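Local coordinates for protein Two-component system sensor histidine kinase (Bacteroides thetaiotaomicron, PDB 3OTT) that probably senses saccharides through its extracellular beta-propellers and beta-sandwich and relays the signal by histidine phosphorylation to control transcription, at residues I314-S328 with F339-G353. Numbering follows the deposited sequence.
Sequences ISQITGTGDGNQFYS and FGGANGLIRFTDPAG. With TBR (hexatantalum dodecabromide), chain D.
Ile317 lays CG2 over one face of the Phe348 ring, 4.1 Å from its centroid, while Phe339 CB and Ile346 O lie at that ring's edge. CZ of Phe348 in turn stands over the centre of the Phe339 ring. Phe326 carries Asn324 CB on one face, offset toward the rim, and meets Ile346 CD1 and Phe339 O near its plane. CD1 of Ile346 also touches Ile314 CG2 at 3.7 Å. Strands 326-331, 337-341 and 344-348 belong to a four-stranded antiparallel blade of the second of two beta-propellers, and a classic beta bulge sets Tyr327 and Ser328 opposite Gly340, whose O accepts both their N-H groups. A side chain on Gly341 would run into Gln325 O. Asn324, its CG swung opposite the main-chain nitrogen (chi1 -156°), reaches the 341-344 turn: Asn343 N donates to OD1 at 2.9 Å from above the Asn324 side-chain carbonyl plane, and ND2 gives a bond to Gly344 O, on the opposite face from Gly341 N. Replacing this amide with an alanine's methyl is likely to leave the turn N-H of Asn343 without its acceptor. Asn343 answers with a nearly straight bond from ND2 to Gly323 O (2.8 Å), its amide plane turned 72° from that of Asn324. At the other end, Gln316 NE2 binds Ala352 O (3.2 Å), and both residues border the hexatantalum dodecabromide cluster, Ala352 O lying 3.5 Å from BR6.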
loop_
_atom_site.group_PDB
_atom_site.type_symbol
_atom_site.label_atom_id
_atom_site.label_comp_id
_atom_site.label_asym_id
_atom_site.label_seq_id
_atom_site.Cartn_x
_atom_site.Cartn_y
_atom_site.Cartn_z
ATOM N N ILE B 314 -4.171 -9.325 -2.977
ATOM C CA ILE B 314 -3.589 -9.630 -1.658
ATOM C C ILE B 314 -3.705 -8.478 -0.717
ATOM O O ILE B 314 -3.772 -8.698 0.461
ATOM C CB ILE B 314 -2.016 -9.843 -1.591
ATOM C CG1 ILE B 314 -1.362 -10.061 -2.902
ATOM C CG2 ILE B 314 -1.632 -10.994 -0.647
ATOM C CD1 ILE B 314 0.124 -10.472 -2.665
ATOM N N SER B 315 -3.615 -7.258 -1.233
ATOM C CA SER B 315 -3.681 -6.089 -0.402
ATOM C C SER B 315 -4.996 -6.056 0.367
ATOM O O SER B 315 -5.079 -5.389 1.363
ATOM C CB SER B 315 -3.524 -4.784 -1.212
ATOM O OG SER B 315 -4.478 -4.703 -2.252
ATOM N N GLN B 316 -6.011 -6.758 -0.125
ATOM C CA GLN B 316 -7.294 -6.823 0.564
ATOM C C GLN B 316 -7.175 -7.681 1.849
ATOM O O GLN B 316 -7.993 -7.572 2.731
ATOM C CB GLN B 316 -8.420 -7.335 -0.375
ATOM C CG GLN B 316 -9.864 -7.245 0.231
ATOM C CD GLN B 316 -10.938 -7.841 -0.664
ATOM O OE1 GLN B 316 -11.006 -7.559 -1.865
ATOM N NE2 GLN B 316 -11.785 -8.662 -0.086
ATOM N N ILE B 317 -6.126 -8.495 1.944
ATOM C CA ILE B 317 -5.872 -9.381 3.090
ATOM C C ILE B 317 -5.166 -8.938 4.425
ATOM O O ILE B 317 -5.879 -8.802 5.399
ATOM C CB ILE B 317 -5.318 -10.746 2.602
ATOM C CG1 ILE B 317 -6.313 -11.425 1.650
ATOM C CG2 ILE B 317 -4.924 -11.639 3.756
ATOM C CD1 ILE B 317 -7.785 -11.675 2.182
ATOM N N THR B 318 -3.871 -8.676 4.629
ATOM C CA THR B 318 -2.840 -7.770 4.080
ATOM C C THR B 318 -2.913 -6.273 4.448
ATOM O O THR B 318 -2.388 -5.905 5.489
ATOM C CB THR B 318 -2.134 -8.189 2.773
ATOM O OG1 THR B 318 -1.245 -9.290 3.066
ATOM C CG2 THR B 318 -1.285 -7.119 2.238
ATOM N N GLY B 319 -3.524 -5.419 3.630
ATOM C CA GLY B 319 -3.369 -3.976 3.810
ATOM C C GLY B 319 -2.021 -3.385 3.381
ATOM O O GLY B 319 -1.692 -2.268 3.788
ATOM N N THR B 320 -1.277 -4.106 2.527
ATOM C CA THR B 320 0.067 -3.729 2.042
ATOM C C THR B 320 0.142 -3.948 0.544
ATOM O O THR B 320 -0.619 -4.726 0.008
ATOM C CB THR B 320 1.144 -4.668 2.645
ATOM O OG1 THR B 320 1.020 -4.680 4.074
ATOM C CG2 THR B 320 2.550 -4.227 2.258
ATOM N N GLY B 321 1.078 -3.274 -0.129
ATOM C CA GLY B 321 1.285 -3.452 -1.577
ATOM C C GLY B 321 2.297 -4.525 -1.974
ATOM O O GLY B 321 2.643 -4.620 -3.147
ATOM N N ASP B 322 2.803 -5.318 -1.024
ATOM C CA ASP B 322 3.755 -6.435 -1.339
ATOM C C ASP B 322 3.144 -7.509 -2.239
ATOM O O ASP B 322 1.990 -7.873 -2.085
ATOM C CB ASP B 322 4.253 -7.122 -0.061
ATOM C CG ASP B 322 5.231 -6.253 0.748
ATOM O OD1 ASP B 322 6.191 -5.722 0.169
ATOM O OD2 ASP B 322 5.060 -6.109 1.978
ATOM N N GLY B 323 3.935 -8.034 -3.153
ATOM C CA GLY B 323 3.477 -9.046 -4.049
ATOM C C GLY B 323 3.707 -10.456 -3.526
ATOM O O GLY B 323 4.440 -10.635 -2.580
ATOM N N ASN B 324 3.025 -11.435 -4.130
ATOM C CA ASN B 324 3.303 -12.803 -3.922
ATOM C C ASN B 324 2.765 -13.538 -5.085
ATOM O O ASN B 324 1.712 -13.190 -5.552
ATOM C CB ASN B 324 2.623 -13.329 -2.653
ATOM C CG ASN B 324 3.325 -14.551 -2.094
ATOM O OD1 ASN B 324 4.045 -15.239 -2.794
ATOM N ND2 ASN B 324 3.181 -14.772 -0.811
ATOM N N GLN B 325 3.464 -14.552 -5.576
ATOM C CA GLN B 325 2.875 -15.514 -6.508
ATOM C C GLN B 325 2.535 -16.816 -5.744
ATOM O O GLN B 325 3.423 -17.491 -5.207
ATOM C CB GLN B 325 3.854 -15.829 -7.632
ATOM C CG GLN B 325 3.299 -16.861 -8.665
ATOM C CD GLN B 325 2.414 -16.190 -9.673
ATOM O OE1 GLN B 325 2.687 -15.062 -10.081
ATOM N NE2 GLN B 325 1.340 -16.875 -10.085
ATOM N N PHE B 326 1.263 -17.187 -5.728
ATOM C CA PHE B 326 0.800 -18.268 -4.861
ATOM C C PHE B 326 0.963 -19.634 -5.456
ATOM O O PHE B 326 0.427 -19.888 -6.558
ATOM C CB PHE B 326 -0.671 -18.036 -4.433
ATOM C CG PHE B 326 -0.862 -16.822 -3.556
ATOM C CD1 PHE B 326 -1.552 -15.732 -4.019
ATOM C CD2 PHE B 326 -0.346 -16.784 -2.266
ATOM C CE1 PHE B 326 -1.718 -14.620 -3.206
ATOM C CE2 PHE B 326 -0.497 -15.660 -1.446
ATOM C CZ PHE B 326 -1.180 -14.599 -1.911
ATOM N N TYR B 327 1.739 -20.489 -4.763
ATOM C CA TYR B 327 2.001 -21.862 -5.190
ATOM C C TYR B 327 1.376 -22.951 -4.290
ATOM O O TYR B 327 1.208 -24.101 -4.714
ATOM C CB TYR B 327 3.509 -22.137 -5.423
ATOM C CG TYR B 327 4.103 -21.287 -6.557
ATOM C CD1 TYR B 327 3.732 -21.494 -7.907
ATOM C CD2 TYR B 327 5.017 -20.288 -6.289
ATOM C CE1 TYR B 327 4.298 -20.718 -8.964
ATOM C CE2 TYR B 327 5.569 -19.488 -7.331
ATOM C CZ TYR B 327 5.224 -19.737 -8.656
ATOM O OH TYR B 327 5.781 -18.938 -9.651
ATOM N N SER B 328 1.035 -22.579 -3.072
ATOM C CA SER B 328 0.410 -23.495 -2.107
ATOM C C SER B 328 -0.651 -22.737 -1.340
ATOM O O SER B 328 -0.393 -21.671 -0.745
ATOM C CB SER B 328 1.405 -24.042 -1.111
ATOM O OG SER B 328 2.512 -24.577 -1.779
ATOM N N PHE B 339 -1.676 -19.309 2.651
ATOM C CA PHE B 339 -1.492 -19.053 1.244
ATOM C C PHE B 339 -0.046 -18.557 1.091
ATOM O O PHE B 339 0.329 -17.476 1.603
ATOM C CB PHE B 339 -2.441 -17.958 0.824
ATOM C CG PHE B 339 -3.854 -18.424 0.576
ATOM C CD1 PHE B 339 -4.342 -19.598 1.149
ATOM C CD2 PHE B 339 -4.707 -17.656 -0.227
ATOM C CE1 PHE B 339 -5.628 -20.017 0.905
ATOM C CE2 PHE B 339 -6.004 -18.061 -0.470
ATOM C CZ PHE B 339 -6.466 -19.277 0.114
ATOM N N GLY B 340 0.765 -19.362 0.402
ATOM C CA GLY B 340 2.216 -19.074 0.260
ATOM C C GLY B 340 2.670 -19.279 -1.182
ATOM O O GLY B 340 1.979 -19.917 -2.015
ATOM N N GLY B 341 3.847 -18.769 -1.476
ATOM C CA GLY B 341 4.432 -18.948 -2.795
ATOM C C GLY B 341 5.822 -18.368 -2.873
ATOM O O GLY B 341 6.612 -18.604 -2.008
ATOM N N ALA B 342 6.081 -17.541 -3.866
ATOM C CA ALA B 342 7.436 -17.024 -4.133
ATOM C C ALA B 342 7.873 -16.116 -3.027
ATOM O O ALA B 342 9.036 -16.083 -2.701
ATOM C CB ALA B 342 7.450 -16.236 -5.446
ATOM N N ASN B 343 6.963 -15.311 -2.481
ATOM C CA ASN B 343 7.378 -14.263 -1.552
ATOM C C ASN B 343 6.880 -14.494 -0.138
ATOM O O ASN B 343 6.301 -13.569 0.460
ATOM C CB ASN B 343 6.872 -12.880 -2.020
ATOM C CG ASN B 343 7.592 -11.696 -1.281
ATOM O OD1 ASN B 343 8.729 -11.840 -0.765
ATOM N ND2 ASN B 343 6.916 -10.535 -1.218
ATOM N N GLY B 344 7.074 -15.702 0.402
ATOM C CA GLY B 344 6.683 -15.965 1.797
ATOM C C GLY B 344 5.270 -16.523 2.001
ATOM O O GLY B 344 4.573 -16.919 1.045
ATOM N N LEU B 345 4.817 -16.542 3.246
ATOM C CA LEU B 345 3.632 -17.309 3.601
ATOM C C LEU B 345 2.694 -16.485 4.477
ATOM O O LEU B 345 3.088 -15.986 5.530
ATOM C CB LEU B 345 4.065 -18.596 4.342
ATOM C CG LEU B 345 3.031 -19.569 4.922
ATOM C CD1 LEU B 345 2.208 -20.310 3.877
ATOM C CD2 LEU B 345 3.694 -20.609 5.898
ATOM N N ILE B 346 1.437 -16.426 4.080
ATOM C CA ILE B 346 0.482 -15.587 4.748
ATOM C C ILE B 346 -0.560 -16.448 5.472
ATOM O O ILE B 346 -1.197 -17.307 4.824
ATOM C CB ILE B 346 -0.192 -14.638 3.767
ATOM C CG1 ILE B 346 0.857 -13.879 2.937
ATOM C CG2 ILE B 346 -1.141 -13.645 4.498
ATOM C CD1 ILE B 346 0.247 -13.156 1.737
ATOM N N ARG B 347 -0.687 -16.211 6.795
ATOM C CA ARG B 347 -1.751 -16.766 7.617
ATOM C C ARG B 347 -2.868 -15.753 7.871
ATOM O O ARG B 347 -2.601 -14.618 8.283
ATOM C CB ARG B 347 -1.236 -17.112 9.010
ATOM C CG ARG B 347 -2.042 -18.137 9.735
ATOM C CD ARG B 347 -1.573 -18.182 11.162
ATOM N NE ARG B 347 -2.267 -17.170 11.944
ATOM C CZ ARG B 347 -2.279 -17.119 13.273
ATOM N NH1 ARG B 347 -1.621 -18.026 13.977
ATOM N NH2 ARG B 347 -2.989 -16.177 13.891
ATOM N N PHE B 348 -4.113 -16.184 7.694
ATOM C CA PHE B 348 -5.230 -15.266 7.851
ATOM C C PHE B 348 -6.506 -16.076 8.067
ATOM O O PHE B 348 -6.514 -17.276 7.795
ATOM C CB PHE B 348 -5.307 -14.290 6.632
ATOM C CG PHE B 348 -5.620 -14.950 5.323
ATOM C CD1 PHE B 348 -4.627 -15.641 4.609
ATOM C CD2 PHE B 348 -6.910 -14.863 4.777
ATOM C CE1 PHE B 348 -4.932 -16.266 3.342
ATOM C CE2 PHE B 348 -7.219 -15.478 3.538
ATOM C CZ PHE B 348 -6.218 -16.214 2.823
ATOM N N THR B 349 -7.560 -15.473 8.578
ATOM C CA THR B 349 -8.758 -16.228 8.922
ATOM C C THR B 349 -10.000 -15.971 8.053
ATOM O O THR B 349 -10.927 -16.793 8.008
ATOM C CB THR B 349 -9.184 -15.978 10.370
ATOM O OG1 THR B 349 -9.484 -14.583 10.516
ATOM C CG2 THR B 349 -8.057 -16.391 11.349
ATOM N N ASP B 350 -10.078 -14.851 7.367
ATOM C CA ASP B 350 -11.229 -14.748 6.459
ATOM C C ASP B 350 -10.819 -14.293 5.057
ATOM O O ASP B 350 -10.062 -13.337 4.925
ATOM C CB ASP B 350 -12.392 -13.897 7.044
ATOM C CG ASP B 350 -12.195 -12.391 6.824
ATOM O OD1 ASP B 350 -13.003 -11.817 6.041
ATOM O OD2 ASP B 350 -11.245 -11.789 7.424
ATOM N N PRO B 351 -11.300 -15.006 4.024
ATOM C CA PRO B 351 -10.987 -14.765 2.627
ATOM C C PRO B 351 -11.341 -13.352 2.151
ATOM O O PRO B 351 -10.913 -12.943 1.074
ATOM C CB PRO B 351 -11.847 -15.804 1.900
ATOM C CG PRO B 351 -13.002 -16.060 2.914
ATOM C CD PRO B 351 -12.192 -16.161 4.167
ATOM N N ALA B 352 -12.101 -12.595 2.931
ATOM C CA ALA B 352 -12.385 -11.208 2.537
ATOM C C ALA B 352 -11.517 -10.172 3.314
ATOM O O ALA B 352 -11.581 -8.939 3.051
ATOM C CB ALA B 352 -13.893 -10.908 2.608
ATOM N N GLY B 353 -10.692 -10.690 4.235
ATOM C CA GLY B 353 -9.777 -9.877 5.035
ATOM C C GLY B 353 -10.399 -8.799 5.919
ATOM O O GLY B 353 -9.689 -7.863 6.339
HETATM TA TA1 TBR D . -15.106 -4.133 -0.495
HETATM TA TA2 TBR D . -17.827 -4.051 -0.157
HETATM TA TA3 TBR D . -16.330 -6.221 0.940
HETATM TA TA4 TBR D . -17.530 -4.275 2.603
HETATM TA TA5 TBR D . -14.756 -4.344 2.247
HETATM TA TA6 TBR D . -16.221 -2.267 1.114
HETATM BR BR1 TBR D . -16.687 -4.077 -2.559
HETATM BR BR2 TBR D . -14.627 -6.630 -1.059
HETATM BR BR3 TBR D . -12.763 -4.257 0.566
HETATM BR BR4 TBR D . -14.443 -1.639 -0.682
HETATM BR BR5 TBR D . -18.388 -6.533 -0.653
HETATM BR BR6 TBR D . -14.389 -6.936 2.505
HETATM BR BR7 TBR D . -15.849 -4.358 4.609
HETATM BR BR8 TBR D . -17.745 -1.757 3.181
HETATM BR BR9 TBR D . -19.869 -4.122 1.468
HETATM BR BRA TBR D . -17.883 -6.855 2.956
HETATM BR BRB TBR D . -14.247 -1.845 2.757
HETATM BR BRC TBR D . -18.168 -1.525 -0.458
#